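Local coordinates for putative acetyltransferase (Staphylococcus aureus subsp. aureus Mu50, PDB 3H4Q), which probably transfers acetyl groups from acetyl-CoA to an unidentified acceptor, as a putative member of the GNAT acetyltransferase family, at residues A[27-32]-A[56-61]; A[87-92]-A[139-144]; A[127-132]-A[182-187]. All coordinates share one frame; numbering follows the deposited sequence.

Contact 1: A[27-32]-A[56-61]; sequences SDLDQI and PLLEHF
The ring of Phe61 is the flat group here, and one of its faces is taken by Ile32. The CG2 methyl sits over the middle of the ring, 4.0 Å from its centroid and only 7° off the ring normal, a CH-pi contact made square-on. Ile32 CG2 lies 4.1 Å from both CD1 and CE1 of Phe61, as expected for a methyl centred on the face. What brings it there is the first torsion of Ile32, which leaves CG2 anti to the backbone N while CG1 takes the place beside that N (chi1 -70°). Phe61 also meets the ring of Phe82 on strand 78-86, the two planes standing nearly perpendicular; the aromatic group touches both the sheet and the neighbouring helix.

Farther from the sheet, Leu29 reaches across with both methyls. Its CD1 comes 4.0 Å from Phe61 CB, at the root of the aromatic side chain, while the other branch goes to Leu58, the two leucine side chains running roughly at right angles. Leu29 was modelled in two conformers, so the very close approach of its CD2 to Leu58 CD2, 3.3 Å, is doubtful in detail.

Everything that meets is apolar. Leu33 and Val36 on helix 29-42 carry the same seam onward against Phe61, and Leu70 on strand 70-75 lies under both Ile32 and Phe61. This is the pairing of the two consecutive helices, 29-42 and 57-66, that link the first and second strands of a GNAT fold and lie together on its sheet.

Contact 2: A[87-92]-A[139-144]; sequences QDQAEW and VILTDT
Trp92 and Asp143 both carry CG between the backbone N and the carbonyl carbon, at chi1 70° and 62°, and these two turns bring the indole edge up to the aspartate. The benzo corner of the ring does the touching: Trp92 CZ2 is 4.1 Å from Asp143 CB, which lies at the ring edge and near its plane. The carboxylate is inclined by 63° to the indole, so the aspartate is met by its CB and CG and not by a flat overlap. Its oxygens look elsewhere: OD2 is hydrogen-bonded to Tyr93 OH, right after the segment, which should help hold the group in its orientation. Trp92 itself packs edge-to-face with Phe179.

At the other end, Gln89 swings CG beside its own backbone N and then runs out extended, crossing Leu141 at about a right angle. Leu141 CD1 meets it at CG and at the amide carbon CD, 4.0 Å from the latter, and NE2 of the same amide gives a weak hydrogen bond to the carbonyl of Arg102.

Leu141 and Asp143 alternate with Ile140 and Thr142 along strand 139-143, and Ile140 packs against helix 120-134. The loop that follows strand 78-86 therefore lies over the sheet face turned away from that helix, on the strand that runs parallel to 106-112 in the central parallel pair of the GNAT fold.

Contact 3: A[127-132]-A[182-187]; sequences YVIDVV and YYKNLK
Leu186 points its two methyls at neighbouring turns of helix 120-134, one for each partner. CD1 goes to Val132 CG2, 3.5 Å away, with the side chains crossing at about a right angle; CD2 goes to Ile129 CG2 at 3.9 Å, where the two run at a slant. The leucine thus straddles residues three apart on one side of the helix. Ile129 can meet it because its CG2 stands anti to the backbone N (chi1 -73°), leaving CG1 and CD1 to reach in another direction.

Lys184, stretched out to its full length and at about a right angle to Ile129, meets that second arm with its end atom alone. Its NZ comes 4.2 Å from Ile129 CD1, a touch without polar character; the ammonium is hydrogen-bonded instead to the carbonyl oxygen of Phe158, which holds the lysine's ammonium end beside the helix.

Ile140 on strand 139-143 lies next to Ile129, Lys184 and Leu186 alike, filling in the floor of this apolar patch. Here the last strand, 181-185, and the residues just after it close under helix 120-134, the helix of the beta-alpha-beta crossover between strands 106-112 and 139-143 that is central to GNAT folds.

In the fold
Contacts 2 and 3 share a piece of sheet. Strands 139-143 and 181-185 are antiparallel neighbours, probably joined by hydrogen bonds from Tyr182 N to Thr142 O (2.8 Å) and from Lys184 N to Ile140 O (2.9 Å), and the contact centres are 12 Å apart. Contact 1 stands apart, its centre 21 Å from that of contact 2 and 25 Å from that of contact 3, on the other side of the chain's centre from the latter. A bound polyethylene glycol fragment marks a pocket that contact 2 reaches directly through Gln87; contact 3 is one residue removed, Tyr127 meeting the pocket residue Tyr71 edge-to-face.

Contact 1: A[27-32]-A[56-61]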
loop_
_atom_site.group_PDB
_atom_site.type_symbol
_atom_site.label_atom_id
_atom_site.label_comp_id
_atom_site.label_asym_id
_atom_site.label_seq_id
_atom_site.Cartn_x
_atom_site.Cartn_y
_atom_site.Cartn_z
ATOM N N SER A 27 3.292 10.859 15.220
ATOM C CA SER A 27 4.629 10.664 15.783
ATOM C C SER A 27 5.495 9.688 14.980
ATOM O O SER A 27 6.681 9.569 15.240
ATOM C CB SER A 27 4.503 10.171 17.221
ATOM O OG SER A 27 3.625 9.065 17.264
ATOM N N ASP A 28 4.895 8.955 14.044
ATOM C CA ASP A 28 5.639 8.058 13.166
ATOM C C ASP A 28 6.087 8.714 11.839
ATOM O O ASP A 28 6.827 8.077 11.069
ATOM C CB ASP A 28 4.735 6.911 12.747
ATOM C CG ASP A 28 4.259 6.055 13.908
ATOM O OD1 ASP A 28 5.067 5.682 14.768
ATOM O OD2 ASP A 28 3.071 5.682 13.910
ATOM N N LEU A 29 5.668 9.963 11.591
ATOM C CA LEU A 29 5.914 10.640 10.314
ATOM C C LEU A 29 7.380 10.730 9.889
ATOM O O LEU A 29 7.719 10.448 8.747
ATOM C CB LEU A 29 5.293 12.038 10.341
ATOM C CG LEU A 29 5.301 12.839 9.037
ATOM C CD1 LEU A 29 4.738 12.023 7.847
ATOM C CD2 LEU A 29 4.528 14.132 9.248
ATOM N N ASP A 30 8.240 11.132 10.800
ATOM C CA ASP A 30 9.646 11.232 10.459
ATOM C C ASP A 30 10.191 9.882 9.970
ATOM O O ASP A 30 10.934 9.837 9.012
ATOM C CB ASP A 30 10.480 11.831 11.606
ATOM C CG ASP A 30 10.413 11.034 12.883
ATOM O OD1 ASP A 30 9.640 10.041 12.951
ATOM O OD2 ASP A 30 11.138 11.423 13.837
ATOM N N GLN A 31 9.783 8.780 10.589
ATOM C CA GLN A 31 10.246 7.476 10.142
ATOM C C GLN A 31 9.608 7.121 8.801
ATOM O O GLN A 31 10.277 6.625 7.901
ATOM C CB GLN A 31 10.005 6.396 11.202
ATOM C CG GLN A 31 10.915 6.574 12.423
ATOM C CD GLN A 31 11.018 5.324 13.286
ATOM O OE1 GLN A 31 11.553 4.289 12.861
ATOM N NE2 GLN A 31 10.541 5.426 14.518
ATOM N N ILE A 32 8.324 7.414 8.657
ATOM C CA ILE A 32 7.637 7.153 7.394
ATOM C C ILE A 32 8.362 7.884 6.249
ATOM O O ILE A 32 8.696 7.281 5.225
ATOM C CB ILE A 32 6.174 7.603 7.458
ATOM C CG1 ILE A 32 5.387 6.676 8.406
ATOM C CG2 ILE A 32 5.574 7.567 6.068
ATOM C CD1 ILE A 32 3.965 7.164 8.752
ATOM N N PRO A 56 5.042 17.704 -1.595
ATOM C CA PRO A 56 3.599 17.464 -1.507
ATOM C C PRO A 56 3.195 16.173 -0.790
ATOM O O PRO A 56 2.045 16.054 -0.359
ATOM C CB PRO A 56 3.192 17.366 -2.976
ATOM C CG PRO A 56 4.367 16.690 -3.620
ATOM C CD PRO A 56 5.598 17.161 -2.853
ATOM N N LEU A 57 4.111 15.216 -0.672
ATOM C CA LEU A 57 3.777 13.937 -0.051
ATOM C C LEU A 57 3.629 14.014 1.480
ATOM O O LEU A 57 2.922 13.202 2.062
ATOM C CB LEU A 57 4.760 12.827 -0.471
ATOM C CG LEU A 57 6.154 12.663 0.145
ATOM C CD1 LEU A 57 6.755 11.376 -0.422
ATOM C CD2 LEU A 57 7.085 13.856 -0.089
ATOM N N LEU A 58 4.275 14.979 2.125
ATOM C CA LEU A 58 4.142 15.132 3.574
ATOM C C LEU A 58 2.674 15.451 3.883
ATOM O O LEU A 58 2.070 14.834 4.772
ATOM C CB LEU A 58 5.051 16.246 4.107
ATOM C CG LEU A 58 5.469 16.146 5.580
ATOM C CD1 LEU A 58 6.322 17.335 5.910
ATOM C CD2 LEU A 58 4.319 16.064 6.555
ATOM N N GLU A 59 2.123 16.416 3.138
ATOM C CA GLU A 59 0.721 16.817 3.260
ATOM C C GLU A 59 -0.232 15.626 3.044
ATOM O O GLU A 59 -1.184 15.466 3.808
ATOM C CB GLU A 59 0.398 17.934 2.265
ATOM N N HIS A 60 0.028 14.788 2.035
ATOM C CA HIS A 60 -0.836 13.642 1.762
ATOM C C HIS A 60 -0.695 12.548 2.836
ATOM O O HIS A 60 -1.665 11.834 3.104
ATOM C CB HIS A 60 -0.563 13.061 0.363
ATOM C CG HIS A 60 -1.660 12.172 -0.146
ATOM N ND1 HIS A 60 -1.700 10.816 0.103
ATOM C CD2 HIS A 60 -2.758 12.450 -0.889
ATOM C CE1 HIS A 60 -2.777 10.299 -0.465
ATOM N NE2 HIS A 60 -3.436 11.271 -1.073
ATOM N N PHE A 61 0.503 12.399 3.432
ATOM C CA PHE A 61 0.707 11.387 4.495
ATOM C C PHE A 61 -0.033 11.818 5.745
ATOM O O PHE A 61 -0.649 10.994 6.408
ATOM C CB PHE A 61 2.176 11.139 4.895
ATOM C CG PHE A 61 2.943 10.277 3.944
ATOM C CD1 PHE A 61 2.522 9.005 3.660
ATOM C CD2 PHE A 61 4.132 10.724 3.379
ATOM C CE1 PHE A 61 3.225 8.215 2.779
ATOM C CE2 PHE A 61 4.845 9.936 2.505
ATOM C CZ PHE A 61 4.397 8.674 2.207
#

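Contact 2: A[87-92]-A[139-144]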
loop_
_atom_site.group_PDB
_atom_site.type_symbol
_atom_site.label_atom_id
_atom_site.label_comp_id
_atom_site.label_asym_id
_atom_site.label_seq_id
_atom_site.Cartn_x
_atom_site.Cartn_y
_atom_site.Cartn_z
ATOM N N GLN A 87 -10.745 3.296 0.061
ATOM C CA GLN A 87 -11.656 3.024 -1.052
ATOM C C GLN A 87 -11.741 4.172 -2.070
ATOM O O GLN A 87 -12.636 4.180 -2.934
ATOM C CB GLN A 87 -13.040 2.676 -0.501
ATOM C CG GLN A 87 -13.075 1.366 0.273
ATOM C CD GLN A 87 -14.441 1.097 0.864
ATOM O OE1 GLN A 87 -14.931 1.884 1.659
ATOM N NE2 GLN A 87 -15.054 -0.027 0.493
ATOM N N ASP A 88 -10.803 5.114 -1.979
ATOM C CA ASP A 88 -10.707 6.209 -2.934
ATOM C C ASP A 88 -9.973 5.659 -4.162
ATOM O O ASP A 88 -8.855 5.179 -4.047
ATOM C CB ASP A 88 -9.916 7.374 -2.344
ATOM C CG ASP A 88 -10.558 7.953 -1.085
ATOM O OD1 ASP A 88 -11.802 7.901 -0.968
ATOM O OD2 ASP A 88 -9.815 8.480 -0.217
ATOM N N GLN A 89 -10.619 5.690 -5.323
ATOM C CA GLN A 89 -10.031 5.187 -6.556
ATOM C C GLN A 89 -9.551 6.347 -7.438
ATOM O O GLN A 89 -10.199 7.392 -7.497
ATOM C CB GLN A 89 -11.054 4.351 -7.321
ATOM C CG GLN A 89 -11.539 3.111 -6.587
ATOM C CD GLN A 89 -12.506 2.283 -7.422
ATOM O OE1 GLN A 89 -12.539 2.400 -8.642
ATOM N NE2 GLN A 89 -13.287 1.434 -6.767
ATOM N N ALA A 90 -8.425 6.147 -8.122
ATOM C CA ALA A 90 -7.834 7.163 -8.989
ATOM C C ALA A 90 -8.780 7.511 -10.118
ATOM O O ALA A 90 -9.387 6.615 -10.706
ATOM C CB ALA A 90 -6.501 6.665 -9.565
ATOM N N GLU A 91 -8.900 8.808 -10.421
ATOM C CA GLU A 91 -9.760 9.272 -11.502
ATOM C C GLU A 91 -9.418 8.535 -12.786
ATOM O O GLU A 91 -10.314 8.177 -13.539
ATOM C CB GLU A 91 -9.618 10.784 -11.718
ATOM N N TRP A 92 -8.131 8.278 -13.021
ATOM C CA TRP A 92 -7.713 7.591 -14.245
ATOM C C TRP A 92 -8.106 6.114 -14.314
ATOM O O TRP A 92 -8.065 5.529 -15.400
ATOM C CB TRP A 92 -6.213 7.758 -14.509
ATOM C CG TRP A 92 -5.311 7.033 -13.579
ATOM C CD1 TRP A 92 -4.816 7.492 -12.395
ATOM C CD2 TRP A 92 -4.759 5.729 -13.768
ATOM N NE1 TRP A 92 -3.996 6.548 -11.825
ATOM C CE2 TRP A 92 -3.944 5.455 -12.648
ATOM C CE3 TRP A 92 -4.879 4.761 -14.770
ATOM C CZ2 TRP A 92 -3.247 4.253 -12.504
ATOM C CZ3 TRP A 92 -4.186 3.560 -14.622
ATOM C CH2 TRP A 92 -3.380 3.321 -13.496
ATOM N N VAL A 139 -13.119 -7.275 -4.133
ATOM C CA VAL A 139 -12.068 -6.812 -5.009
ATOM C C VAL A 139 -11.165 -5.801 -4.316
ATOM O O VAL A 139 -11.640 -4.891 -3.646
ATOM C CB VAL A 139 -12.656 -6.212 -6.319
ATOM C CG1 VAL A 139 -13.701 -5.176 -6.014
ATOM C CG2 VAL A 139 -11.558 -5.613 -7.179
ATOM N N ILE A 140 -9.860 -5.993 -4.467
ATOM C CA ILE A 140 -8.875 -5.058 -3.945
ATOM C C ILE A 140 -8.050 -4.630 -5.166
ATOM O O ILE A 140 -7.640 -5.478 -5.965
ATOM C CB ILE A 140 -8.061 -5.669 -2.754
ATOM C CG1 ILE A 140 -7.047 -4.694 -2.208
ATOM C CG2 ILE A 140 -7.311 -6.910 -3.139
ATOM C CD1 ILE A 140 -6.365 -5.260 -0.946
ATOM N N LEU A 141 -7.904 -3.325 -5.384
ATOM C CA LEU A 141 -7.116 -2.849 -6.520
ATOM C C LEU A 141 -5.872 -2.021 -6.170
ATOM O O LEU A 141 -5.639 -1.656 -5.009
ATOM C CB LEU A 141 -7.997 -2.274 -7.634
ATOM C CG LEU A 141 -9.371 -1.625 -7.476
ATOM C CD1 LEU A 141 -9.330 -0.133 -7.639
ATOM C CD2 LEU A 141 -10.249 -2.155 -8.575
ATOM N N THR A 142 -5.011 -1.832 -7.160
ATOM C CA THR A 142 -3.773 -1.108 -6.942
ATOM C C THR A 142 -3.151 -0.825 -8.289
ATOM O O THR A 142 -3.781 -1.042 -9.313
ATOM C CB THR A 142 -2.801 -1.909 -6.048
ATOM O OG1 THR A 142 -1.663 -1.096 -5.714
ATOM C CG2 THR A 142 -2.362 -3.206 -6.720
ATOM N N ASP A 143 -1.929 -0.315 -8.295
ATOM C CA ASP A 143 -1.263 -0.004 -9.542
ATOM C C ASP A 143 0.247 -0.018 -9.358
ATOM O O ASP A 143 0.749 0.021 -8.226
ATOM C CB ASP A 143 -1.772 1.335 -10.105
ATOM C CG ASP A 143 -1.485 2.507 -9.190
ATOM O OD1 ASP A 143 -0.319 2.943 -9.158
ATOM O OD2 ASP A 143 -2.432 3.022 -8.549
ATOM N N THR A 144 0.959 -0.081 -10.479
ATOM C CA THR A 144 2.418 -0.140 -10.481
ATOM C C THR A 144 3.055 0.869 -9.534
ATOM O O THR A 144 4.032 0.559 -8.840
ATOM C CB THR A 144 2.952 0.124 -11.875
ATOM O OG1 THR A 144 2.463 -0.891 -12.753
ATOM C CG2 THR A 144 4.468 0.119 -11.886
#

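Contact 3: A[127-132]-A[182-187]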
loop_
_atom_site.group_PDB
_atom_site.type_symbol
_atom_site.label_atom_id
_atom_site.label_comp_id
_atom_site.label_asym_id
_atom_site.label_seq_id
_atom_site.Cartn_x
_atom_site.Cartn_y
_atom_site.Cartn_z
ATOM N N TYR A 127 -1.486 -8.398 5.687
ATOM C CA TYR A 127 -2.364 -8.039 6.794
ATOM C C TYR A 127 -3.577 -7.285 6.238
ATOM O O TYR A 127 -4.703 -7.578 6.616
ATOM C CB TYR A 127 -1.603 -7.208 7.819
ATOM C CG TYR A 127 -2.457 -6.586 8.886
ATOM C CD1 TYR A 127 -3.157 -5.415 8.640
ATOM C CD2 TYR A 127 -2.545 -7.139 10.146
ATOM C CE1 TYR A 127 -3.946 -4.830 9.614
ATOM C CE2 TYR A 127 -3.343 -6.556 11.138
ATOM C CZ TYR A 127 -4.044 -5.406 10.851
ATOM O OH TYR A 127 -4.848 -4.822 11.793
ATOM N N VAL A 128 -3.335 -6.334 5.332
ATOM C CA VAL A 128 -4.402 -5.555 4.719
ATOM C C VAL A 128 -5.372 -6.409 3.893
ATOM O O VAL A 128 -6.587 -6.171 3.925
ATOM C CB VAL A 128 -3.846 -4.448 3.845
ATOM C CG1 VAL A 128 -4.940 -3.863 2.979
ATOM C CG2 VAL A 128 -3.204 -3.366 4.698
ATOM N N ILE A 129 -4.850 -7.391 3.158
ATOM C CA ILE A 129 -5.702 -8.272 2.340
ATOM C C ILE A 129 -6.628 -9.035 3.282
ATOM O O ILE A 129 -7.816 -9.150 3.012
ATOM C CB ILE A 129 -4.874 -9.252 1.445
ATOM C CG1 ILE A 129 -4.220 -8.504 0.282
ATOM C CG2 ILE A 129 -5.765 -10.335 0.861
ATOM C CD1 ILE A 129 -3.105 -9.320 -0.454
ATOM N N ASP A 130 -6.097 -9.530 4.398
ATOM C CA ASP A 130 -6.924 -10.226 5.385
ATOM C C ASP A 130 -8.010 -9.347 6.003
ATOM O O ASP A 130 -9.105 -9.831 6.284
ATOM C CB ASP A 130 -6.085 -10.767 6.534
ATOM C CG ASP A 130 -5.362 -12.024 6.193
ATOM O OD1 ASP A 130 -5.203 -12.352 4.990
ATOM O OD2 ASP A 130 -4.947 -12.696 7.163
ATOM N N VAL A 131 -7.712 -8.077 6.254
ATOM C CA VAL A 131 -8.707 -7.191 6.855
ATOM C C VAL A 131 -9.829 -6.935 5.847
ATOM O O VAL A 131 -11.017 -7.094 6.186
ATOM C CB VAL A 131 -8.094 -5.887 7.335
ATOM C CG1 VAL A 131 -9.179 -4.922 7.740
ATOM C CG2 VAL A 131 -7.151 -6.155 8.493
ATOM N N VAL A 132 -9.469 -6.618 4.602
ATOM C CA VAL A 132 -10.504 -6.380 3.599
ATOM C C VAL A 132 -11.358 -7.637 3.361
ATOM O O VAL A 132 -12.566 -7.523 3.200
ATOM C CB VAL A 132 -9.957 -5.821 2.288
ATOM C CG1 VAL A 132 -9.154 -4.560 2.571
ATOM C CG2 VAL A 132 -9.116 -6.847 1.596
ATOM N N TYR A 182 -3.903 -2.922 -11.398
ATOM C CA TYR A 182 -4.097 -4.303 -11.010
ATOM C C TYR A 182 -5.359 -4.490 -10.175
ATOM O O TYR A 182 -5.794 -3.571 -9.462
ATOM C CB TYR A 182 -2.956 -4.736 -10.100
ATOM C CG TYR A 182 -1.599 -4.897 -10.724
ATOM C CD1 TYR A 182 -0.713 -3.828 -10.798
ATOM C CD2 TYR A 182 -1.165 -6.139 -11.154
ATOM C CE1 TYR A 182 0.546 -3.985 -11.328
ATOM C CE2 TYR A 182 0.097 -6.307 -11.698
ATOM C CZ TYR A 182 0.946 -5.230 -11.778
ATOM O OH TYR A 182 2.195 -5.404 -12.308
ATOM N N TYR A 183 -5.925 -5.693 -10.246
ATOM C CA TYR A 183 -7.031 -6.060 -9.383
ATOM C C TYR A 183 -6.778 -7.449 -8.845
ATOM O O TYR A 183 -6.045 -8.238 -9.433
ATOM C CB TYR A 183 -8.378 -6.036 -10.120
ATOM C CG TYR A 183 -8.536 -7.139 -11.134
ATOM C CD1 TYR A 183 -9.018 -8.393 -10.765
ATOM C CD2 TYR A 183 -8.200 -6.934 -12.451
ATOM C CE1 TYR A 183 -9.148 -9.410 -11.690
ATOM C CE2 TYR A 183 -8.324 -7.944 -13.387
ATOM C CZ TYR A 183 -8.800 -9.180 -13.002
ATOM O OH TYR A 183 -8.926 -10.183 -13.939
ATOM N N LYS A 184 -7.399 -7.731 -7.712
ATOM C CA LYS A 184 -7.372 -9.052 -7.106
ATOM C C LYS A 184 -8.797 -9.388 -6.709
ATOM O O LYS A 184 -9.450 -8.597 -6.023
ATOM C CB LYS A 184 -6.487 -9.115 -5.862
ATOM C CG LYS A 184 -6.522 -10.499 -5.236
ATOM C CD LYS A 184 -5.591 -10.706 -4.062
ATOM C CE LYS A 184 -5.465 -12.220 -3.798
ATOM N NZ LYS A 184 -4.493 -12.546 -2.715
ATOM N N ASN A 185 -9.275 -10.542 -7.167
ATOM C CA ASN A 185 -10.586 -11.042 -6.801
ATOM C C ASN A 185 -10.365 -11.838 -5.523
ATOM O O ASN A 185 -9.665 -12.853 -5.534
ATOM C CB ASN A 185 -11.152 -11.935 -7.907
ATOM C CG ASN A 185 -12.584 -12.389 -7.637
ATOM O OD1 ASN A 185 -13.301 -11.788 -6.838
ATOM N ND2 ASN A 185 -13.009 -13.442 -8.323
ATOM N N LEU A 186 -10.956 -11.377 -4.421
ATOM C CA LEU A 186 -10.820 -12.046 -3.127
ATOM C C LEU A 186 -11.770 -13.254 -2.941
ATOM O O LEU A 186 -12.150 -13.561 -1.817
ATOM C CB LEU A 186 -11.039 -11.020 -2.001
ATOM C CG LEU A 186 -10.117 -9.786 -1.956
ATOM C CD1 LEU A 186 -10.536 -8.843 -0.860
ATOM C CD2 LEU A 186 -8.667 -10.195 -1.756
ATOM N N LYS A 187 -12.141 -13.948 -4.019
ATOM C CA LYS A 187 -13.042 -15.095 -3.907
ATOM C C LYS A 187 -12.883 -16.053 -5.084
ATOM O O LYS A 187 -11.766 -16.444 -5.421
ATOM C CB LYS A 187 -14.494 -14.616 -3.796
ATOM C CG LYS A 187 -15.010 -13.880 -5.027
ATOM C CD LYS A 187 -16.345 -13.183 -4.767
ATOM C CE LYS A 187 -16.927 -12.601 -6.060
ATOM N NZ LYS A 187 -16.019 -11.611 -6.726
#